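Local coordinates for protein 3-hexulose-6-phosphate isomerase (Methanocaldococcus jannaschii, PDB 1JEO) that catalyses the isomerization between 3-hexulose 6-phosphate and fructose 6-phosphate as a homotetrameric enzyme of the SIS family, at residues 35-40 / 83-88; 42-47 / 70-75. All coordinates share one frame; numbering follows the deposited sequence.

Contact 1. Residues 35-40 / 83-88; sequences DRIIKA and DDLLIL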
loop_
_atom_site.group_PDB
_atom_site.type_symbol
_atom_site.label_atom_id
_atom_site.label_comp_id
_atom_site.label_asym_id
_atom_site.label_seq_id
_atom_site.Cartn_x
_atom_site.Cartn_y
_atom_site.Cartn_z
ATOM N N ASP A 35 -12.114 3.356 -1.846
ATOM C CA ASP A 35 -13.204 3.150 -2.807
ATOM C C ASP A 35 -12.831 2.086 -3.849
ATOM O O ASP A 35 -13.633 1.193 -4.143
ATOM C CB ASP A 35 -13.565 4.478 -3.491
ATOM C CG ASP A 35 -14.908 4.433 -4.202
ATOM O OD1 ASP A 35 -15.894 3.946 -3.607
ATOM O OD2 ASP A 35 -14.978 4.893 -5.362
ATOM N N ARG A 36 -11.586 2.151 -4.330
ATOM C CA ARG A 36 -11.050 1.204 -5.316
ATOM C C ARG A 36 -10.877 -0.201 -4.739
ATOM O O ARG A 36 -11.071 -1.183 -5.453
ATOM C CB ARG A 36 -9.717 1.703 -5.874
ATOM C CG ARG A 36 -9.848 2.909 -6.773
ATOM C CD ARG A 36 -8.485 3.477 -7.098
ATOM N NE ARG A 36 -8.567 4.806 -7.697
ATOM C CZ ARG A 36 -8.393 5.067 -8.991
ATOM N NH1 ARG A 36 -8.123 4.095 -9.850
ATOM N NH2 ARG A 36 -8.493 6.313 -9.424
ATOM N N ILE A 37 -10.552 -0.280 -3.443
ATOM C CA ILE A 37 -10.377 -1.554 -2.723
ATOM C C ILE A 37 -11.730 -2.275 -2.556
ATOM O O ILE A 37 -11.818 -3.489 -2.773
ATOM C CB ILE A 37 -9.651 -1.331 -1.335
ATOM C CG1 ILE A 37 -8.145 -1.117 -1.562
ATOM C CG2 ILE A 37 -9.876 -2.509 -0.362
ATOM C CD1 ILE A 37 -7.361 -0.707 -0.311
ATOM N N ILE A 38 -12.776 -1.508 -2.238
ATOM C CA ILE A 38 -14.134 -2.039 -2.052
ATOM C C ILE A 38 -14.800 -2.442 -3.384
ATOM O O ILE A 38 -15.526 -3.446 -3.446
ATOM C CB ILE A 38 -15.013 -1.019 -1.233
ATOM C CG1 ILE A 38 -14.464 -0.908 0.197
ATOM C CG2 ILE A 38 -16.495 -1.443 -1.181
ATOM C CD1 ILE A 38 -15.024 0.250 1.008
ATOM N N LYS A 39 -14.489 -1.703 -4.448
ATOM C CA LYS A 39 -15.055 -1.957 -5.774
ATOM C C LYS A 39 -14.331 -3.014 -6.604
ATOM O O LYS A 39 -14.901 -3.543 -7.562
ATOM C CB LYS A 39 -15.166 -0.654 -6.571
ATOM C CG LYS A 39 -16.283 0.265 -6.100
ATOM C CD LYS A 39 -16.309 1.546 -6.907
ATOM C CE LYS A 39 -17.484 2.424 -6.517
ATOM N NZ LYS A 39 -17.452 3.722 -7.251
ATOM N N ALA A 40 -13.091 -3.333 -6.234
ATOM C CA ALA A 40 -12.300 -4.333 -6.956
ATOM C C ALA A 40 -12.767 -5.764 -6.715
ATOM O O ALA A 40 -13.305 -6.075 -5.650
ATOM C CB ALA A 40 -10.834 -4.210 -6.594
ATOM N N ASP A 83 -11.315 -6.188 -13.909
ATOM C CA ASP A 83 -11.994 -5.604 -12.751
ATOM C C ASP A 83 -11.146 -5.630 -11.476
ATOM O O ASP A 83 -11.653 -5.370 -10.379
ATOM C CB ASP A 83 -13.336 -6.314 -12.510
ATOM C CG ASP A 83 -14.329 -6.097 -13.643
ATOM O OD1 ASP A 83 -14.880 -7.099 -14.145
ATOM O OD2 ASP A 83 -14.559 -4.929 -14.029
ATOM N N ASP A 84 -9.851 -5.906 -11.636
ATOM C CA ASP A 84 -8.923 -5.980 -10.505
ATOM C C ASP A 84 -8.160 -4.690 -10.211
ATOM O O ASP A 84 -8.193 -3.734 -10.992
ATOM C CB ASP A 84 -7.938 -7.145 -10.690
ATOM C CG ASP A 84 -8.622 -8.504 -10.745
ATOM O OD1 ASP A 84 -9.775 -8.635 -10.282
ATOM O OD2 ASP A 84 -7.995 -9.459 -11.243
ATOM N N LEU A 85 -7.467 -4.685 -9.075
ATOM C CA LEU A 85 -6.681 -3.544 -8.618
ATOM C C LEU A 85 -5.248 -3.954 -8.273
ATOM O O LEU A 85 -5.030 -4.996 -7.664
ATOM C CB LEU A 85 -7.348 -2.924 -7.379
ATOM C CG LEU A 85 -6.633 -1.826 -6.586
ATOM C CD1 LEU A 85 -6.523 -0.550 -7.392
ATOM C CD2 LEU A 85 -7.367 -1.583 -5.300
ATOM N N LEU A 86 -4.286 -3.135 -8.691
ATOM C CA LEU A 86 -2.876 -3.368 -8.392
ATOM C C LEU A 86 -2.334 -2.197 -7.572
ATOM O O LEU A 86 -2.514 -1.031 -7.936
ATOM C CB LEU A 86 -2.040 -3.540 -9.672
ATOM C CG LEU A 86 -0.520 -3.703 -9.509
ATOM C CD1 LEU A 86 -0.149 -5.037 -8.862
ATOM C CD2 LEU A 86 0.163 -3.565 -10.850
ATOM N N ILE A 87 -1.712 -2.520 -6.442
ATOM C CA ILE A 87 -1.113 -1.519 -5.564
ATOM C C ILE A 87 0.396 -1.792 -5.547
ATOM O O ILE A 87 0.839 -2.902 -5.232
ATOM C CB ILE A 87 -1.722 -1.560 -4.123
ATOM C CG1 ILE A 87 -3.214 -1.193 -4.169
ATOM C CG2 ILE A 87 -0.973 -0.598 -3.181
ATOM C CD1 ILE A 87 -3.995 -1.466 -2.894
ATOM N N LEU A 88 1.167 -0.780 -5.940
ATOM C CA LEU A 88 2.625 -0.869 -5.990
ATOM C C LEU A 88 3.258 -0.008 -4.915
ATOM O O LEU A 88 2.831 1.121 -4.685
ATOM C CB LEU A 88 3.144 -0.460 -7.375
ATOM C CG LEU A 88 2.684 -1.342 -8.547
ATOM C CD1 LEU A 88 3.035 -0.719 -9.865
ATOM C CD2 LEU A 88 3.279 -2.744 -8.447
#

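Contact 2. Residues 42-47 / 70-75; sequences KIFIFG and YFVGET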
loop_
_atom_site.group_PDB
_atom_site.type_symbol
_atom_site.label_atom_id
_atom_site.label_comp_id
_atom_site.label_asym_id
_atom_site.label_seq_id
_atom_site.Cartn_x
_atom_site.Cartn_y
_atom_site.Cartn_z
ATOM N N LYS A 42 -10.565 -8.555 -7.321
ATOM C CA LYS A 42 -9.375 -9.102 -6.659
ATOM C C LYS A 42 -8.359 -7.965 -6.499
ATOM O O LYS A 42 -8.298 -7.056 -7.331
ATOM C CB LYS A 42 -8.746 -10.270 -7.446
ATOM C CG LYS A 42 -9.705 -11.397 -7.865
ATOM C CD LYS A 42 -9.005 -12.664 -8.372
ATOM C CE LYS A 42 -8.160 -12.458 -9.633
ATOM N NZ LYS A 42 -8.908 -12.073 -10.855
ATOM N N ILE A 43 -7.604 -7.987 -5.400
ATOM C CA ILE A 43 -6.601 -6.955 -5.112
ATOM C C ILE A 43 -5.196 -7.562 -5.120
ATOM O O ILE A 43 -4.933 -8.551 -4.437
ATOM C CB ILE A 43 -6.880 -6.252 -3.745
ATOM C CG1 ILE A 43 -8.303 -5.681 -3.731
ATOM C CG2 ILE A 43 -5.890 -5.093 -3.519
ATOM C CD1 ILE A 43 -8.920 -5.590 -2.378
ATOM N N PHE A 44 -4.306 -6.956 -5.906
ATOM C CA PHE A 44 -2.923 -7.416 -6.042
ATOM C C PHE A 44 -1.929 -6.411 -5.482
ATOM O O PHE A 44 -2.001 -5.222 -5.781
ATOM C CB PHE A 44 -2.587 -7.683 -7.514
ATOM C CG PHE A 44 -3.314 -8.854 -8.108
ATOM C CD1 PHE A 44 -4.669 -8.746 -8.488
ATOM C CD2 PHE A 44 -2.644 -10.069 -8.319
ATOM C CE1 PHE A 44 -5.345 -9.838 -9.078
ATOM C CE2 PHE A 44 -3.309 -11.172 -8.909
ATOM C CZ PHE A 44 -4.663 -11.054 -9.288
ATOM N N ILE A 45 -1.012 -6.894 -4.648
ATOM C CA ILE A 45 0.010 -6.041 -4.044
ATOM C C ILE A 45 1.394 -6.523 -4.490
ATOM O O ILE A 45 1.630 -7.727 -4.598
ATOM C CB ILE A 45 -0.021 -6.083 -2.471
ATOM C CG1 ILE A 45 -1.451 -6.074 -1.905
ATOM C CG2 ILE A 45 0.833 -4.947 -1.883
ATOM C CD1 ILE A 45 -2.254 -4.826 -2.104
ATOM N N PHE A 46 2.299 -5.577 -4.746
ATOM C CA PHE A 46 3.676 -5.894 -5.132
ATOM C C PHE A 46 4.666 -4.832 -4.664
ATOM O O PHE A 46 4.355 -3.639 -4.592
ATOM C CB PHE A 46 3.829 -6.119 -6.652
ATOM C CG PHE A 46 5.194 -6.655 -7.062
ATOM C CD1 PHE A 46 5.647 -7.916 -6.601
ATOM C CD2 PHE A 46 6.050 -5.888 -7.877
ATOM C CE1 PHE A 46 6.937 -8.410 -6.944
ATOM C CE2 PHE A 46 7.346 -6.368 -8.230
ATOM C CZ PHE A 46 7.787 -7.635 -7.761
ATOM N N GLY A 47 5.880 -5.310 -4.413
ATOM C CA GLY A 47 6.990 -4.490 -3.987
ATOM C C GLY A 47 8.198 -5.402 -3.914
ATOM O O GLY A 47 8.054 -6.624 -3.794
ATOM N N TYR A 70 -4.074 -10.690 -2.861
ATOM C CA TYR A 70 -2.942 -11.492 -3.328
ATOM C C TYR A 70 -1.659 -10.684 -3.393
ATOM O O TYR A 70 -1.687 -9.460 -3.546
ATOM C CB TYR A 70 -3.209 -12.065 -4.737
ATOM C CG TYR A 70 -4.389 -13.005 -4.831
ATOM C CD1 TYR A 70 -5.607 -12.578 -5.408
ATOM C CD2 TYR A 70 -4.324 -14.311 -4.291
ATOM C CE1 TYR A 70 -6.745 -13.433 -5.437
ATOM C CE2 TYR A 70 -5.455 -15.175 -4.318
ATOM C CZ TYR A 70 -6.656 -14.723 -4.891
ATOM O OH TYR A 70 -7.756 -15.547 -4.916
ATOM N N PHE A 71 -0.537 -11.370 -3.209
ATOM C CA PHE A 71 0.768 -10.736 -3.342
ATOM C C PHE A 71 1.382 -11.366 -4.591
ATOM O O PHE A 71 1.455 -12.592 -4.695
ATOM C CB PHE A 71 1.669 -10.956 -2.120
ATOM C CG PHE A 71 2.885 -10.060 -2.110
ATOM C CD1 PHE A 71 2.787 -8.734 -1.650
ATOM C CD2 PHE A 71 4.121 -10.510 -2.627
ATOM C CE1 PHE A 71 3.901 -7.856 -1.708
ATOM C CE2 PHE A 71 5.244 -9.645 -2.696
ATOM C CZ PHE A 71 5.134 -8.314 -2.235
ATOM N N VAL A 72 1.821 -10.520 -5.523
ATOM C CA VAL A 72 2.426 -10.962 -6.786
ATOM C C VAL A 72 3.766 -11.662 -6.522
ATOM O O VAL A 72 4.609 -11.146 -5.789
ATOM C CB VAL A 72 2.615 -9.762 -7.766
ATOM C CG1 VAL A 72 3.175 -10.219 -9.116
ATOM C CG2 VAL A 72 1.296 -9.020 -7.968
ATOM N N GLY A 73 3.928 -12.853 -7.090
ATOM C CA GLY A 73 5.159 -13.604 -6.897
ATOM C C GLY A 73 4.956 -14.864 -6.081
ATOM O O GLY A 73 5.780 -15.777 -6.146
ATOM N N GLU A 74 3.841 -14.934 -5.352
ATOM C CA GLU A 74 3.560 -16.090 -4.499
ATOM C C GLU A 74 2.764 -17.217 -5.146
ATOM O O GLU A 74 2.042 -17.003 -6.116
ATOM C CB GLU A 74 2.987 -15.643 -3.156
ATOM C CG GLU A 74 3.990 -14.750 -2.415
ATOM C CD GLU A 74 3.700 -14.556 -0.952
ATOM O OE1 GLU A 74 4.635 -14.169 -0.225
ATOM O OE2 GLU A 74 2.554 -14.777 -0.521
ATOM N N THR A 75 2.943 -18.417 -4.597
ATOM C CA THR A 75 2.351 -19.670 -5.073
ATOM C C THR A 75 0.975 -19.691 -5.735
ATOM O O THR A 75 0.852 -20.067 -6.903
ATOM C CB THR A 75 2.398 -20.751 -3.959
ATOM O OG1 THR A 75 3.701 -20.758 -3.363
ATOM C CG2 THR A 75 2.114 -22.137 -4.518
#

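Contact 1. Residues 35-40 / 83-88
Leu85 reaches from its strand to the last turn of the helix and contributes more to the contact than any other residue. Its CD2 lies 3.7 Å from the main-chain O of Arg36 and 3.8 Å from CG1 of Ile37, while its CB sits 3.8 Å from CB of Ala40. CG stands anti to the backbone N (chi1 172°), and the turn at chi2 (68°) then sets CD2 beside the helix. The Ile37 and Leu85 side chains cross obliquely. Arg36 takes part through its aliphatic root, CB approaching Leu85 CD2 at 4.1 Å, and the rest of its chain, extended from CG to NE, runs away from the strand. Two residues farther along the strand, Ile87 CD1 meets CD1 of the same Ile37, more loosely, at 4.3 Å. At the other end the backbones close in: CA of Ala40 is 3.6 Å from the carbonyl O of Asp83, with no hydrogen bond between the two segments. Ala40 is the first residue to leave helical backbone angles, and a weak bond from its N to Arg36 O, 3.1 Å, still ties it to the final turn.

This is helix-on-sheet packing in the alpha/beta SIS domain: the end of helix 24-39 lies against strand 85-89, with segment axes 9.4 Å apart at closest approach and their directions 139° apart. Leu85 and Ile87 both point their CB toward the helix, as alternate residues of a strand do.

Outside this layer, Ile113 of the adjoining strand 112-115 touches both Arg36 and Leu85, and Ile43 packs on Ile37. The guanidinium of Arg36 is held by a salt bridge to Asp127 and a hydrogen bond to Ser32 OG.

Contact 2. Residues 42-47 / 70-75
Three backbone hydrogen bonds join Ile43 and Ile45 to the incoming chain in parallel register, Phe44 opposite Tyr70 and Ile45 opposite Phe71. Tyr70 N gives to Ile43 O at 2.8 Å, Ile45 N to Tyr70 O at 2.9 Å, and Val72 N to Ile45 O at 2.9 Å, the last being the straightest (167° at the hydrogen). Ile45 O also receives a CA-H...O contact from Phe71.

Among the aromatic groups, the Phe71 ring folds back over that same carbonyl. CG is anti to the backbone N (chi1 -167°), which sets it beside Ile45, and chi2 turns a face to Ile45 O, 3.3 Å above the plane toward the rim; Gly47 O approaches the ring edge at CZ. An alanine in place of Phe71 would probably leave a gap beside Gly47, removing the cover over the Ile45 carbonyl. On the other side of the sheet, Phe44 and Tyr70 meet obliquely with planes at 39°, Tyr70 CD1 lying over one face of the Phe44 ring.

Apolar and aliphatic contacts fill in around them. Val72 CB packs 3.7 Å from Phe46 CD1, the two side chains crossing at about a right angle, and Val72 O lies at the Phe46 ring edge. Lys42 CD rests 3.8 Å from Tyr70 CE1, while its ammonium pairs with Asp84 and Glu81.

The parallel pairing unites the two strands of a beta-alpha-beta unit of the SIS domain, with helix 49-64 as the crossover, and Gly47 lies about 5 Å from the side chain of Ser51, which probably binds substrate.

How the contacts relate
From the N terminus, the chain leaves helix 24-39 in contact 1 and passes directly into strand 43-46, the first partner in contact 2. Helix 49-64 then returns it to strand 69-71, where contact 2 closes the shorter loop, with 22 residues between its segments. The chain continues to strand 85-89, and contact 1 closes the longer loop, with 42 residues between, so contact 2 lies wholly within it. Strand 43-46 stands between 69-71 and 85-89 in the parallel sheet, and a probable hydrogen bond between Phe44 N and Leu85 O, 2.7 Å, ties it to strand 85-89. Contact 1 sets helix 24-39 on the sheet, while contact 2 pairs edge strand 69-71 with strand 43-46.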